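Local coordinates for Oxidored_FMN domain-containing protein ([Pseudomonas] geniculata N1, PDB 6L6J), which probably oxidises the amine of 6-hydroxypseudooxynicotine, a nicotine-derived compound, using FMN and a [4Fe-4S] cluster, and also binds ADP, at residues A[385-391]-A[665-669]; A[119-125]-A[135-140]; A[517-523]-A[541-547]; A[29-33]-A[354-360]. All coordinates share one frame; numbering follows the deposited sequence.

Contact 1. Residues A[385-391]-A[665-669]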
loop_
_atom_site.group_PDB
_atom_site.type_symbol
_atom_site.label_atom_id
_atom_site.label_comp_id
_atom_site.label_asym_id
_atom_site.label_seq_id
_atom_site.Cartn_x
_atom_site.Cartn_y
_atom_site.Cartn_z
ATOM N N HIS A 385 11.016 -16.765 26.157
ATOM C CA HIS A 385 11.616 -17.955 26.820
ATOM C C HIS A 385 12.770 -17.445 27.692
ATOM O O HIS A 385 13.632 -16.699 27.154
ATOM C CB HIS A 385 12.146 -18.971 25.795
ATOM C CG HIS A 385 13.633 -18.899 25.632
ATOM N ND1 HIS A 385 14.256 -17.858 24.958
ATOM C CD2 HIS A 385 14.629 -19.682 26.111
ATOM C CE1 HIS A 385 15.566 -18.020 25.006
ATOM N NE2 HIS A 385 15.823 -19.132 25.708
ATOM N N ASN A 386 12.804 -17.781 28.980
ATOM C CA ASN A 386 13.896 -17.305 29.870
ATOM C C ASN A 386 14.060 -15.783 29.698
ATOM O O ASN A 386 14.934 -15.346 28.923
ATOM C CB ASN A 386 15.194 -18.067 29.586
ATOM C CG ASN A 386 16.358 -17.589 30.424
ATOM O OD1 ASN A 386 16.193 -16.763 31.321
ATOM N ND2 ASN A 386 17.537 -18.108 30.127
ATOM N N SER A 387 13.254 -15.012 30.428
ATOM C CA SER A 387 13.203 -13.523 30.420
ATOM C C SER A 387 14.570 -12.867 30.720
ATOM O O SER A 387 14.756 -11.682 30.345
ATOM C CB SER A 387 12.148 -13.064 31.395
ATOM O OG SER A 387 12.417 -11.754 31.841
ATOM N N ASP A 388 15.480 -13.569 31.413
ATOM C CA ASP A 388 16.788 -13.019 31.872
ATOM C C ASP A 388 17.804 -13.040 30.728
ATOM O O ASP A 388 18.895 -12.474 30.909
ATOM C CB ASP A 388 17.339 -13.780 33.083
ATOM C CG ASP A 388 16.571 -13.525 34.373
ATOM O OD1 ASP A 388 16.172 -12.345 34.607
ATOM O OD2 ASP A 388 16.358 -14.513 35.133
ATOM N N ALA A 389 17.479 -13.688 29.606
ATOM C CA ALA A 389 18.362 -13.770 28.415
ATOM C C ALA A 389 18.565 -12.368 27.830
ATOM O O ALA A 389 17.575 -11.609 27.755
ATOM C CB ALA A 389 17.788 -14.708 27.379
ATOM N N SER A 390 19.800 -12.053 27.421
ATOM C CA SER A 390 20.195 -10.736 26.867
ATOM C C SER A 390 20.545 -10.881 25.373
ATOM O O SER A 390 21.208 -11.884 24.998
ATOM C CB SER A 390 21.308 -10.098 27.683
ATOM O OG SER A 390 22.586 -10.399 27.147
ATOM N N ILE A 391 20.123 -9.890 24.571
ATOM C CA ILE A 391 20.382 -9.791 23.102
ATOM C C ILE A 391 21.051 -8.440 22.775
ATOM O O ILE A 391 20.513 -7.383 23.159
ATOM C CB ILE A 391 19.073 -9.998 22.299
ATOM C CG1 ILE A 391 18.436 -11.369 22.566
ATOM C CG2 ILE A 391 19.320 -9.774 20.813
ATOM C CD1 ILE A 391 17.345 -11.362 23.599
ATOM N N MET A 665 10.700 -13.125 16.731
ATOM C CA MET A 665 9.717 -14.197 17.053
ATOM C C MET A 665 10.422 -15.564 17.127
ATOM O O MET A 665 9.985 -16.387 17.928
ATOM C CB MET A 665 8.603 -14.251 16.001
ATOM C CG MET A 665 7.824 -12.968 15.870
ATOM S SD MET A 665 6.691 -12.634 17.253
ATOM C CE MET A 665 5.582 -14.037 17.114
ATOM N N ARG A 666 11.452 -15.796 16.309
ATOM C CA ARG A 666 12.110 -17.122 16.178
ATOM C C ARG A 666 13.084 -17.349 17.340
ATOM O O ARG A 666 13.341 -18.522 17.635
ATOM C CB ARG A 666 12.832 -17.291 14.831
ATOM C CG ARG A 666 11.929 -17.180 13.611
ATOM C CD ARG A 666 10.804 -18.199 13.505
ATOM N NE ARG A 666 9.748 -17.763 12.573
ATOM C CZ ARG A 666 8.499 -17.365 12.901
ATOM N NH1 ARG A 666 8.075 -17.346 14.158
ATOM N NH2 ARG A 666 7.657 -17.017 11.943
ATOM N N TYR A 667 13.611 -16.300 17.981
ATOM C CA TYR A 667 14.669 -16.466 19.015
ATOM C C TYR A 667 14.149 -17.335 20.158
ATOM O O TYR A 667 13.056 -17.018 20.665
ATOM C CB TYR A 667 15.150 -15.153 19.623
ATOM C CG TYR A 667 16.198 -15.349 20.696
ATOM C CD1 TYR A 667 17.406 -15.965 20.404
ATOM C CD2 TYR A 667 15.982 -14.942 22.007
ATOM C CE1 TYR A 667 18.371 -16.163 21.377
ATOM C CE2 TYR A 667 16.944 -15.121 22.990
ATOM C CZ TYR A 667 18.148 -15.729 22.671
ATOM O OH TYR A 667 19.124 -15.931 23.605
ATOM N N GLY A 668 14.907 -18.385 20.513
ATOM C CA GLY A 668 14.703 -19.213 21.718
ATOM C C GLY A 668 13.766 -20.386 21.490
ATOM O O GLY A 668 13.270 -20.917 22.514
ATOM N N THR A 669 13.548 -20.794 20.227
ATOM C CA THR A 669 12.653 -21.928 19.836
ATOM C C THR A 669 13.453 -23.032 19.122
ATOM O O THR A 669 14.680 -22.985 18.979
ATOM C CB THR A 669 11.479 -21.455 18.961
ATOM O OG1 THR A 669 11.946 -21.286 17.616
ATOM C CG2 THR A 669 10.831 -20.182 19.468
#

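Contact 2. Residues A[119-125]-A[135-140]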
loop_
_atom_site.group_PDB
_atom_site.type_symbol
_atom_site.label_atom_id
_atom_site.label_comp_id
_atom_site.label_asym_id
_atom_site.label_seq_id
_atom_site.Cartn_x
_atom_site.Cartn_y
_atom_site.Cartn_z
ATOM N N HIS A 119 -15.643 -14.402 -21.675
ATOM C CA HIS A 119 -15.674 -13.083 -22.359
ATOM C C HIS A 119 -16.042 -12.001 -21.339
ATOM O O HIS A 119 -17.081 -12.069 -20.703
ATOM C CB HIS A 119 -16.629 -13.131 -23.555
ATOM C CG HIS A 119 -16.260 -14.141 -24.581
ATOM N ND1 HIS A 119 -15.432 -13.836 -25.667
ATOM C CD2 HIS A 119 -16.646 -15.432 -24.739
ATOM C CE1 HIS A 119 -15.306 -14.920 -26.432
ATOM N NE2 HIS A 119 -16.049 -15.921 -25.882
ATOM N N PRO A 120 -15.183 -10.995 -21.102
ATOM C CA PRO A 120 -15.561 -9.850 -20.270
ATOM C C PRO A 120 -16.611 -8.970 -20.972
ATOM O O PRO A 120 -16.794 -9.069 -22.182
ATOM C CB PRO A 120 -14.252 -9.060 -20.065
ATOM C CG PRO A 120 -13.160 -9.979 -20.575
ATOM C CD PRO A 120 -13.804 -10.897 -21.596
ATOM N N LEU A 121 -17.257 -8.098 -20.205
ATOM C CA LEU A 121 -18.445 -7.339 -20.667
ATOM C C LEU A 121 -18.128 -5.833 -20.688
ATOM O O LEU A 121 -17.262 -5.385 -19.929
ATOM C CB LEU A 121 -19.630 -7.670 -19.754
ATOM C CG LEU A 121 -19.839 -9.147 -19.444
ATOM C CD1 LEU A 121 -20.915 -9.307 -18.388
ATOM C CD2 LEU A 121 -20.197 -9.949 -20.693
ATOM N N SER A 122 -18.818 -5.099 -21.559
ATOM C CA SER A 122 -18.709 -3.634 -21.719
ATOM C C SER A 122 -19.996 -3.124 -22.355
ATOM O O SER A 122 -20.621 -3.881 -23.114
ATOM C CB SER A 122 -17.507 -3.278 -22.555
ATOM O OG SER A 122 -17.420 -1.872 -22.794
ATOM N N PRO A 123 -20.406 -1.854 -22.084
ATOM C CA PRO A 123 -21.458 -1.193 -22.853
ATOM C C PRO A 123 -21.118 -1.261 -24.347
ATOM O O PRO A 123 -22.032 -1.459 -25.138
ATOM C CB PRO A 123 -21.444 0.270 -22.368
ATOM C CG PRO A 123 -20.130 0.429 -21.615
ATOM C CD PRO A 123 -19.842 -0.955 -21.064
ATOM N N THR A 124 -19.817 -1.134 -24.669
ATOM C CA THR A 124 -19.256 -1.033 -26.042
ATOM C C THR A 124 -17.873 -1.690 -26.071
ATOM O O THR A 124 -17.079 -1.417 -25.137
ATOM C CB THR A 124 -19.218 0.435 -26.486
ATOM O OG1 THR A 124 -20.572 0.900 -26.378
ATOM C CG2 THR A 124 -18.668 0.637 -27.887
ATOM N N THR A 125 -17.601 -2.508 -27.103
ATOM C CA THR A 125 -16.381 -3.355 -27.202
ATOM C C THR A 125 -15.128 -2.492 -27.092
ATOM O O THR A 125 -15.032 -1.438 -27.740
ATOM C CB THR A 125 -16.286 -4.172 -28.493
ATOM O OG1 THR A 125 -17.406 -5.038 -28.538
ATOM C CG2 THR A 125 -15.068 -5.067 -28.564
ATOM N N ILE A 135 -7.977 -10.724 -25.331
ATOM C CA ILE A 135 -9.434 -11.013 -25.145
ATOM C C ILE A 135 -10.153 -9.667 -25.045
ATOM O O ILE A 135 -9.765 -8.842 -24.191
ATOM C CB ILE A 135 -9.683 -11.927 -23.917
ATOM C CG1 ILE A 135 -11.165 -12.266 -23.736
ATOM C CG2 ILE A 135 -9.068 -11.356 -22.648
ATOM C CD1 ILE A 135 -11.653 -13.332 -24.671
ATOM N N ALA A 136 -11.119 -9.428 -25.932
ATOM C CA ALA A 136 -11.908 -8.170 -25.998
ATOM C C ALA A 136 -13.058 -8.241 -24.990
ATOM O O ALA A 136 -13.603 -9.335 -24.799
ATOM C CB ALA A 136 -12.422 -7.937 -27.395
ATOM N N ALA A 137 -13.385 -7.103 -24.368
ATOM C CA ALA A 137 -14.612 -6.868 -23.581
ATOM C C ALA A 137 -15.784 -6.713 -24.552
ATOM O O ALA A 137 -15.789 -5.725 -25.287
ATOM C CB ALA A 137 -14.417 -5.649 -22.705
ATOM N N ARG A 138 -16.750 -7.629 -24.548
ATOM C CA ARG A 138 -17.793 -7.715 -25.623
ATOM C C ARG A 138 -18.916 -6.701 -25.349
ATOM O O ARG A 138 -19.236 -6.493 -24.198
ATOM C CB ARG A 138 -18.312 -9.157 -25.807
ATOM C CG ARG A 138 -19.349 -9.598 -24.785
ATOM C CD ARG A 138 -19.570 -11.089 -24.816
ATOM N NE ARG A 138 -20.483 -11.537 -23.774
ATOM C CZ ARG A 138 -21.807 -11.324 -23.768
ATOM N NH1 ARG A 138 -22.398 -10.678 -24.762
ATOM N NH2 ARG A 138 -22.534 -11.751 -22.752
ATOM N N THR A 139 -19.453 -6.073 -26.396
ATOM C CA THR A 139 -20.713 -5.273 -26.386
ATOM C C THR A 139 -21.831 -6.186 -25.877
ATOM O O THR A 139 -21.911 -7.309 -26.405
ATOM C CB THR A 139 -21.069 -4.739 -27.789
ATOM O OG1 THR A 139 -19.998 -3.947 -28.325
ATOM C CG2 THR A 139 -22.346 -3.916 -27.794
ATOM N N ILE A 140 -22.637 -5.741 -24.904
ATOM C CA ILE A 140 -23.662 -6.620 -24.266
ATOM C C ILE A 140 -25.061 -6.316 -24.842
ATOM O O ILE A 140 -25.387 -5.137 -25.026
ATOM C CB ILE A 140 -23.586 -6.585 -22.715
ATOM C CG1 ILE A 140 -23.807 -5.206 -22.092
ATOM C CG2 ILE A 140 -22.276 -7.192 -22.232
ATOM C CD1 ILE A 140 -23.875 -5.240 -20.565
HETATM O O HOH W 1 -19.438 -13.218 -21.612
HETATM O O HOH W 2 -14.068 -11.543 -26.123
#

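Contact 3. Residues A[517-523]-A[541-547]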
loop_
_atom_site.group_PDB
_atom_site.type_symbol
_atom_site.label_atom_id
_atom_site.label_comp_id
_atom_site.label_asym_id
_atom_site.label_seq_id
_atom_site.Cartn_x
_atom_site.Cartn_y
_atom_site.Cartn_z
ATOM N N LEU A 517 26.331 17.715 -3.643
ATOM C CA LEU A 517 25.638 17.846 -4.948
ATOM C C LEU A 517 26.558 18.509 -5.954
ATOM O O LEU A 517 27.393 19.322 -5.565
ATOM C CB LEU A 517 24.378 18.689 -4.768
ATOM C CG LEU A 517 23.148 17.937 -4.289
ATOM C CD1 LEU A 517 23.407 17.239 -2.961
ATOM C CD2 LEU A 517 21.979 18.900 -4.170
ATOM N N PRO A 518 26.385 18.216 -7.267
ATOM C CA PRO A 518 27.076 18.949 -8.318
ATOM C C PRO A 518 26.512 20.374 -8.286
ATOM O O PRO A 518 25.320 20.498 -8.077
ATOM C CB PRO A 518 26.770 18.219 -9.639
ATOM C CG PRO A 518 25.664 17.232 -9.313
ATOM C CD PRO A 518 25.462 17.212 -7.809
ATOM N N GLU A 519 27.383 21.375 -8.443
ATOM C CA GLU A 519 27.082 22.813 -8.192
ATOM C C GLU A 519 25.909 23.210 -9.090
ATOM O O GLU A 519 24.916 23.769 -8.592
ATOM C CB GLU A 519 28.299 23.704 -8.471
ATOM C CG GLU A 519 28.498 24.801 -7.433
ATOM C CD GLU A 519 29.339 24.373 -6.238
ATOM O OE1 GLU A 519 30.508 23.958 -6.458
ATOM O OE2 GLU A 519 28.829 24.441 -5.093
ATOM N N GLY A 520 26.025 22.913 -10.376
ATOM C CA GLY A 520 24.934 23.134 -11.328
ATOM C C GLY A 520 25.124 22.267 -12.548
ATOM O O GLY A 520 25.478 21.078 -12.391
ATOM N N GLY A 521 24.878 22.846 -13.719
ATOM C CA GLY A 521 25.065 22.195 -15.023
ATOM C C GLY A 521 24.100 21.042 -15.211
ATOM O O GLY A 521 23.075 20.980 -14.482
ATOM N N SER A 522 24.414 20.182 -16.184
ATOM C CA SER A 522 23.606 19.013 -16.586
ATOM C C SER A 522 24.030 17.834 -15.710
ATOM O O SER A 522 25.167 17.835 -15.222
ATOM C CB SER A 522 23.781 18.731 -18.043
ATOM O OG SER A 522 25.150 18.463 -18.324
ATOM N N VAL A 523 23.126 16.884 -15.481
ATOM C CA VAL A 523 23.425 15.625 -14.742
ATOM C C VAL A 523 22.505 14.523 -15.279
ATOM O O VAL A 523 21.277 14.774 -15.468
ATOM C CB VAL A 523 23.319 15.809 -13.217
ATOM C CG1 VAL A 523 22.039 16.516 -12.821
ATOM C CG2 VAL A 523 23.438 14.493 -12.474
ATOM N N LEU A 541 17.956 16.960 -7.346
ATOM C CA LEU A 541 18.969 17.598 -8.217
ATOM C C LEU A 541 18.333 18.706 -9.053
ATOM O O LEU A 541 18.979 19.768 -9.235
ATOM C CB LEU A 541 19.577 16.546 -9.137
ATOM C CG LEU A 541 20.563 15.574 -8.500
ATOM C CD1 LEU A 541 20.788 14.399 -9.437
ATOM C CD2 LEU A 541 21.888 16.257 -8.178
ATOM N N ALA A 542 17.140 18.477 -9.596
ATOM C CA ALA A 542 16.437 19.516 -10.384
ATOM C C ALA A 542 16.184 20.720 -9.447
ATOM O O ALA A 542 16.483 21.883 -9.847
ATOM C CB ALA A 542 15.174 18.962 -11.011
ATOM N N ARG A 543 15.761 20.448 -8.215
ATOM C CA ARG A 543 15.454 21.476 -7.186
ATOM C C ARG A 543 16.710 22.209 -6.712
ATOM O O ARG A 543 16.546 23.194 -6.039
ATOM C CB ARG A 543 14.827 20.844 -5.938
ATOM C CG ARG A 543 13.419 20.325 -6.141
ATOM C CD ARG A 543 12.879 19.930 -4.791
ATOM N NE ARG A 543 11.805 18.951 -4.873
ATOM C CZ ARG A 543 10.967 18.672 -3.886
ATOM N NH1 ARG A 543 11.086 19.310 -2.732
ATOM N NH2 ARG A 543 10.023 17.761 -4.068
ATOM N N ALA A 544 17.903 21.667 -6.939
ATOM C CA ALA A 544 19.179 22.345 -6.611
ATOM C C ALA A 544 19.573 23.298 -7.750
ATOM O O ALA A 544 20.493 24.112 -7.531
ATOM C CB ALA A 544 20.251 21.328 -6.335
ATOM N N GLY A 545 18.897 23.206 -8.906
ATOM C CA GLY A 545 19.139 24.034 -10.098
ATOM C C GLY A 545 19.869 23.288 -11.204
ATOM O O GLY A 545 20.147 23.924 -12.253
ATOM N N CYS A 546 20.187 21.997 -11.022
ATOM C CA CYS A 546 20.756 21.146 -12.112
ATOM C C CYS A 546 19.673 20.851 -13.155
ATOM O O CYS A 546 18.518 20.674 -12.768
ATOM C CB CYS A 546 21.308 19.814 -11.625
ATOM S SG CYS A 546 22.433 19.948 -10.221
ATOM N N LYS A 547 20.050 20.826 -14.432
ATOM C CA LYS A 547 19.240 20.234 -15.524
ATOM C C LYS A 547 19.438 18.715 -15.452
ATOM O O LYS A 547 20.565 18.266 -15.712
ATOM C CB LYS A 547 19.643 20.825 -16.878
ATOM C CG LYS A 547 19.130 20.075 -18.107
ATOM C CD LYS A 547 17.649 20.244 -18.387
ATOM C CE LYS A 547 17.076 19.114 -19.226
ATOM N NZ LYS A 547 15.701 19.406 -19.705
#

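Contact 4. Residues A[29-33]-A[354-360]. With FMN (flavin mononucleotide), chain B.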
loop_
_atom_site.group_PDB
_atom_site.type_symbol
_atom_site.label_atom_id
_atom_site.label_comp_id
_atom_site.label_asym_id
_atom_site.label_seq_id
_atom_site.Cartn_x
_atom_site.Cartn_y
_atom_site.Cartn_z
ATOM N N HIS A 29 -10.746 -3.472 0.667
ATOM C CA HIS A 29 -9.356 -3.469 0.163
ATOM C C HIS A 29 -8.886 -4.918 0.011
ATOM O O HIS A 29 -8.995 -5.696 1.029
ATOM C CB HIS A 29 -8.461 -2.596 1.054
ATOM C CG HIS A 29 -7.834 -3.320 2.192
ATOM N ND1 HIS A 29 -6.838 -4.246 1.993
ATOM C CD2 HIS A 29 -8.037 -3.238 3.524
ATOM C CE1 HIS A 29 -6.460 -4.729 3.158
ATOM N NE2 HIS A 29 -7.164 -4.108 4.126
ATOM N N ALA A 30 -8.440 -5.267 -1.205
ATOM C CA ALA A 30 -7.976 -6.616 -1.598
ATOM C C ALA A 30 -6.785 -7.003 -0.737
ATOM O O ALA A 30 -5.987 -6.120 -0.398
ATOM C CB ALA A 30 -7.608 -6.661 -3.057
ATOM N N THR A 31 -6.686 -8.288 -0.413
ATOM C CA THR A 31 -5.560 -8.868 0.367
ATOM C C THR A 31 -4.765 -9.861 -0.488
ATOM O O THR A 31 -3.715 -10.330 0.014
ATOM C CB THR A 31 -6.095 -9.524 1.648
ATOM O OG1 THR A 31 -7.271 -10.237 1.269
ATOM C CG2 THR A 31 -6.380 -8.514 2.738
ATOM N N ALA A 32 -5.256 -10.170 -1.699
ATOM C CA ALA A 32 -4.674 -11.160 -2.639
ATOM C C ALA A 32 -4.565 -12.546 -1.995
ATOM O O ALA A 32 -3.639 -13.280 -2.331
ATOM C CB ALA A 32 -3.330 -10.682 -3.128
ATOM N N MET A 33 -5.438 -12.839 -1.043
ATOM C CA MET A 33 -5.804 -14.199 -0.578
ATOM C C MET A 33 -7.249 -14.396 -1.025
ATOM O O MET A 33 -8.088 -13.482 -0.723
ATOM C CB MET A 33 -5.776 -14.319 0.951
ATOM C CG MET A 33 -4.673 -13.558 1.620
ATOM S SD MET A 33 -5.225 -12.797 3.158
ATOM C CE MET A 33 -3.659 -12.140 3.731
ATOM N N VAL A 354 -0.201 -6.665 -3.973
ATOM C CA VAL A 354 -1.581 -6.897 -4.501
ATOM C C VAL A 354 -1.570 -6.694 -6.023
ATOM O O VAL A 354 -2.234 -7.486 -6.735
ATOM C CB VAL A 354 -2.637 -6.042 -3.787
ATOM C CG1 VAL A 354 -4.010 -6.158 -4.435
ATOM C CG2 VAL A 354 -2.703 -6.404 -2.314
ATOM N N MET A 355 -0.773 -5.769 -6.552
ATOM C CA MET A 355 -0.818 -5.589 -8.023
ATOM C C MET A 355 0.129 -6.500 -8.779
ATOM O O MET A 355 -0.009 -6.540 -9.996
ATOM C CB MET A 355 -0.650 -4.142 -8.478
ATOM C CG MET A 355 -1.912 -3.775 -9.188
ATOM S SD MET A 355 -1.916 -2.202 -9.813
ATOM C CE MET A 355 -1.757 -2.528 -11.573
ATOM N N THR A 356 0.965 -7.257 -8.082
ATOM C CA THR A 356 1.670 -8.438 -8.627
ATOM C C THR A 356 0.901 -9.700 -8.223
ATOM O O THR A 356 1.544 -10.782 -8.152
ATOM C CB THR A 356 3.119 -8.502 -8.131
ATOM O OG1 THR A 356 3.057 -8.828 -6.739
ATOM C CG2 THR A 356 3.908 -7.232 -8.385
ATOM N N SER A 357 -0.399 -9.568 -7.912
ATOM C CA SER A 357 -1.316 -10.689 -7.549
ATOM C C SER A 357 -0.712 -11.605 -6.479
ATOM O O SER A 357 -0.942 -12.801 -6.565
ATOM C CB SER A 357 -1.665 -11.499 -8.759
ATOM O OG SER A 357 -1.941 -10.662 -9.875
ATOM N N SER A 358 0.005 -11.049 -5.498
ATOM C CA SER A 358 0.604 -11.796 -4.367
ATOM C C SER A 358 0.016 -11.323 -3.031
ATOM O O SER A 358 -0.313 -10.142 -2.919
ATOM C CB SER A 358 2.111 -11.685 -4.361
ATOM O OG SER A 358 2.597 -11.831 -3.024
ATOM N N ARG A 359 -0.032 -12.230 -2.044
ATOM C CA ARG A 359 -0.328 -11.952 -0.602
ATOM C C ARG A 359 0.154 -10.540 -0.213
ATOM O O ARG A 359 1.306 -10.190 -0.530
ATOM C CB ARG A 359 0.350 -13.008 0.291
ATOM C CG ARG A 359 -0.234 -13.122 1.691
ATOM C CD ARG A 359 0.189 -14.375 2.433
ATOM N NE ARG A 359 1.461 -14.205 3.134
ATOM C CZ ARG A 359 2.650 -14.656 2.719
ATOM N NH1 ARG A 359 2.786 -15.311 1.583
ATOM N NH2 ARG A 359 3.720 -14.449 3.453
ATOM N N ILE A 360 -0.701 -9.784 0.466
ATOM C CA ILE A 360 -0.451 -8.389 0.953
ATOM C C ILE A 360 0.635 -8.392 2.040
ATOM O O ILE A 360 0.754 -9.377 2.763
ATOM C CB ILE A 360 -1.762 -7.747 1.455
ATOM C CG1 ILE A 360 -1.579 -6.269 1.839
ATOM C CG2 ILE A 360 -2.347 -8.538 2.614
ATOM C CD1 ILE A 360 -2.876 -5.531 2.084
HETATM N N1 FMN B . -10.822 -0.395 -3.059
HETATM C C2 FMN B . -11.866 -1.134 -3.553
HETATM O O2 FMN B . -12.928 -0.544 -3.777
HETATM N N3 FMN B . -11.832 -2.454 -3.778
HETATM C C4 FMN B . -10.720 -3.165 -3.526
HETATM O O4 FMN B . -10.688 -4.376 -3.737
HETATM C C4A FMN B . -9.518 -2.449 -3.013
HETATM N N5 FMN B . -8.364 -3.106 -2.744
HETATM C C5A FMN B . -7.327 -2.423 -2.207
HETATM C C6 FMN B . -6.165 -3.106 -1.858
HETATM C C7 FMN B . -5.119 -2.404 -1.291
HETATM C C7M FMN B . -3.868 -3.134 -0.987
HETATM C C8 FMN B . -5.230 -0.966 -1.022
HETATM C C8M FMN B . -4.092 -0.179 -0.441
HETATM C C9 FMN B . -6.367 -0.279 -1.355
HETATM C C9A FMN B . -7.439 -0.947 -1.930
HETATM N N10 FMN B . -8.630 -0.271 -2.234
HETATM C C10 FMN B . -9.663 -1.000 -2.769
HETATM C "C1'" FMN B . -8.814 1.194 -1.985
HETATM C "C2'" FMN B . -9.156 1.449 -0.529
HETATM O "O2'" FMN B . -10.439 0.893 -0.303
HETATM C "C3'" FMN B . -9.195 2.908 -0.185
HETATM O "O3'" FMN B . -10.260 3.524 -0.910
HETATM C "C4'" FMN B . -7.892 3.656 -0.468
HETATM O "O4'" FMN B . -6.760 2.870 -0.027
HETATM C "C5'" FMN B . -7.894 5.034 0.180
HETATM O "O5'" FMN B . -8.000 4.864 1.583
HETATM P P FMN B . -6.672 4.836 2.511
HETATM O O1P FMN B . -6.039 6.202 2.368
HETATM O O2P FMN B . -7.241 4.550 3.865
HETATM O O3P FMN B . -5.819 3.711 1.957
#

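Contact 1. Residues A[385-391]-A[665-669]
The imidazole of His385 turns its edge toward the phenol face of Tyr667 in an offset edge-to-face pair, with ring planes at 72° and centroids 5.5 Å apart. The same imidazole takes a CH-pi contact from the chain beyond the tyrosine: Gly668 CA lies over one face, 3.8 Å from the ring centroid and 25° off its normal. Apolar packing completes the interface. A trans first torsion (chi1 178°) swings the Tyr667 ring beside its own carbonyl carbon and back toward residues 389-391, where Ile391 lies over a ring face, its CD1 3.8 Å from Tyr667 CE2, while Ala389 CB stands at the ring edge, 4.2 Å from Tyr667 OH. Polar fixing comes from outside: His385 ND1 bonds to Tyr412 OH, and Arg410 NH1 to the carbonyl of Tyr667. The arrangement docks the chain's last modelled residues, just past helix 653-666, against the start of strand 390-394, the first strand of the Rossmann-type domain that holds ADP.

Contact 2. Residues A[119-125]-A[135-140]
Thr125 and Thr139 both turn OG1 anti to the carbonyl carbon (chi1 -61° and -57°), and the two side chains, crossing at about a right angle, bring Thr125 OG1 and Thr139 OG1 into a hydrogen bond of 2.8 Å. Thr139 belongs to a two-strand parallel sheet, and Thr125 follows just past its other strand; Leu121 pairs with Arg138 and Ser122 with Thr139 in this excursion from the FMN-binding TIM barrel between strand 99-105 and helix 142-162. A nearly straight backbone bond runs from Arg138 N to Pro120 O, 2.8 Å at 164°; those from Ser122 N to Arg138 O and from Ile140 N to Ser122 O are weak.

On the Leu121 and Arg138 face, the arginine runs extended from CG to NE alongside the leucine, the two pointing the same way, with Leu121 CD2 3.5 Å from Arg138 NE. Ile140 CG2 meets Leu121 CB at 3.7 Å and also lies over one face of the guanidinium, offset toward its rim. The charged end is held by a salt bridge from Arg138 NH2 to Asp144, at the start of helix 142-162. Toward the other end, Pro120 CD packs on Ile135 CG1 at 3.7 Å. Two waters stitch the margin near His119: one lies at the edge of its ring and donates to Ala136 O, and the other donates to His119 O while accepting from Arg138 NE at 2.9 Å.

Contact 3. Residues A[517-523]-A[541-547]
Lys547 O receives the shortest polar bond of the contact, from Val523 N at 2.9 Å, with the donor nearly along the C=O axis (162° at the oxygen). Ser522 CA adds a CA-H...O contact to the same Lys547 O at 3.3 Å. The amide of the same lysine, Lys547 N, donates to Gly521 O at 3.0 Å, tilted 28° from the carbonyl plane. These bonds bracket the parallel pairing of Ser522 with Lys547, where the two strands of a beta-alpha-beta unit begin: strand 522-527, helix 533-542, strand 547-552. A Schellman motif reverses the chain between helix and second strand, with Gly545 at positive phi and Cys546 N bonded back to Leu541 O.

Beneath the paired backbones the side chains interlock. Leu541 forks between two neighbours, crossing each at about a right angle: its CD2 lies 3.7 Å from Pro518 CD, and its CD1 faces Val523 CG2. The other valine branch, CG1, packs against Cys546 CB at 3.6 Å, and strand 612-621 covers this valine and leucine from outside the segments. At the margin Leu517 CD2 touches Ala544 CB at 3.7 Å. Lys547 leads its amine away to a salt bridge with Glu580.

Contact 4. Residues A[29-33]-A[354-360]
Val354 and Ile360 form two apolar knuckles against the 29-33 loop. Val354 CG1 meets the methyl of Ala30 at 3.9 Å, while its other branch, CG2, touches both Ala30 O and the flavin methyl C7M, 3.7 Å from the latter. Ile360 holds CG1 anti to its backbone N (chi1 -174°), and with the chain also extended at chi2 its CD1 arrives 3.8 Å from His29 CE1, crossing that side chain at about a right angle and nearing the same flavin methyl. The shorter branch, CG2, packs against Thr31 and Met33, whose CE lies 4.0 Å from Ile360 CG2. Ala32 points its CB into the turn made by residues 357-358, just after a Schellman motif ends helix 349-355 at Ser357.

A single hydrogen bond spans the segments, Ile360 N to Thr31 O at 3.1 Å, with the donor 36° out of the carbonyl plane. Within the loop, His29 ND1 donates to Ala30 O at 3.2 Å, which helps fix the imidazole whose edge faces flavin C6. Arg359 carries its charge away from the loop to Glu370.

Ala30 N lies 2.7 Å from FMN N5, the redox-active nitrogen of flavins. This proximity is consistent with the loop backbone influencing the flavin's redox properties, while the two knuckles pack hydrophobically against its dimethylbenzene end.

In the fold
Contact 4 lies nearest the chemistry: it touches FMN, and the side chain of Ile360 is about 7 Å from the iron-sulfur cluster, near Cys350, so one piece of chain borders both cofactors. Contact 2 falls within the loop contact 4 closes, yet sits at the periphery of the barrel domain, about 25 Å away between centres. After 354-360 the chain runs on to contact 1, about 33 Å away between centres; there the side chain of Ile391 is about 14 Å from ADP. In sequence, contact 3 is nested inside the loop that contact 1 closes, though their centres are about 51 Å apart. Contacts 1 and 2 lie on opposite sides of the chain's centre, about 59 Å apart between centres.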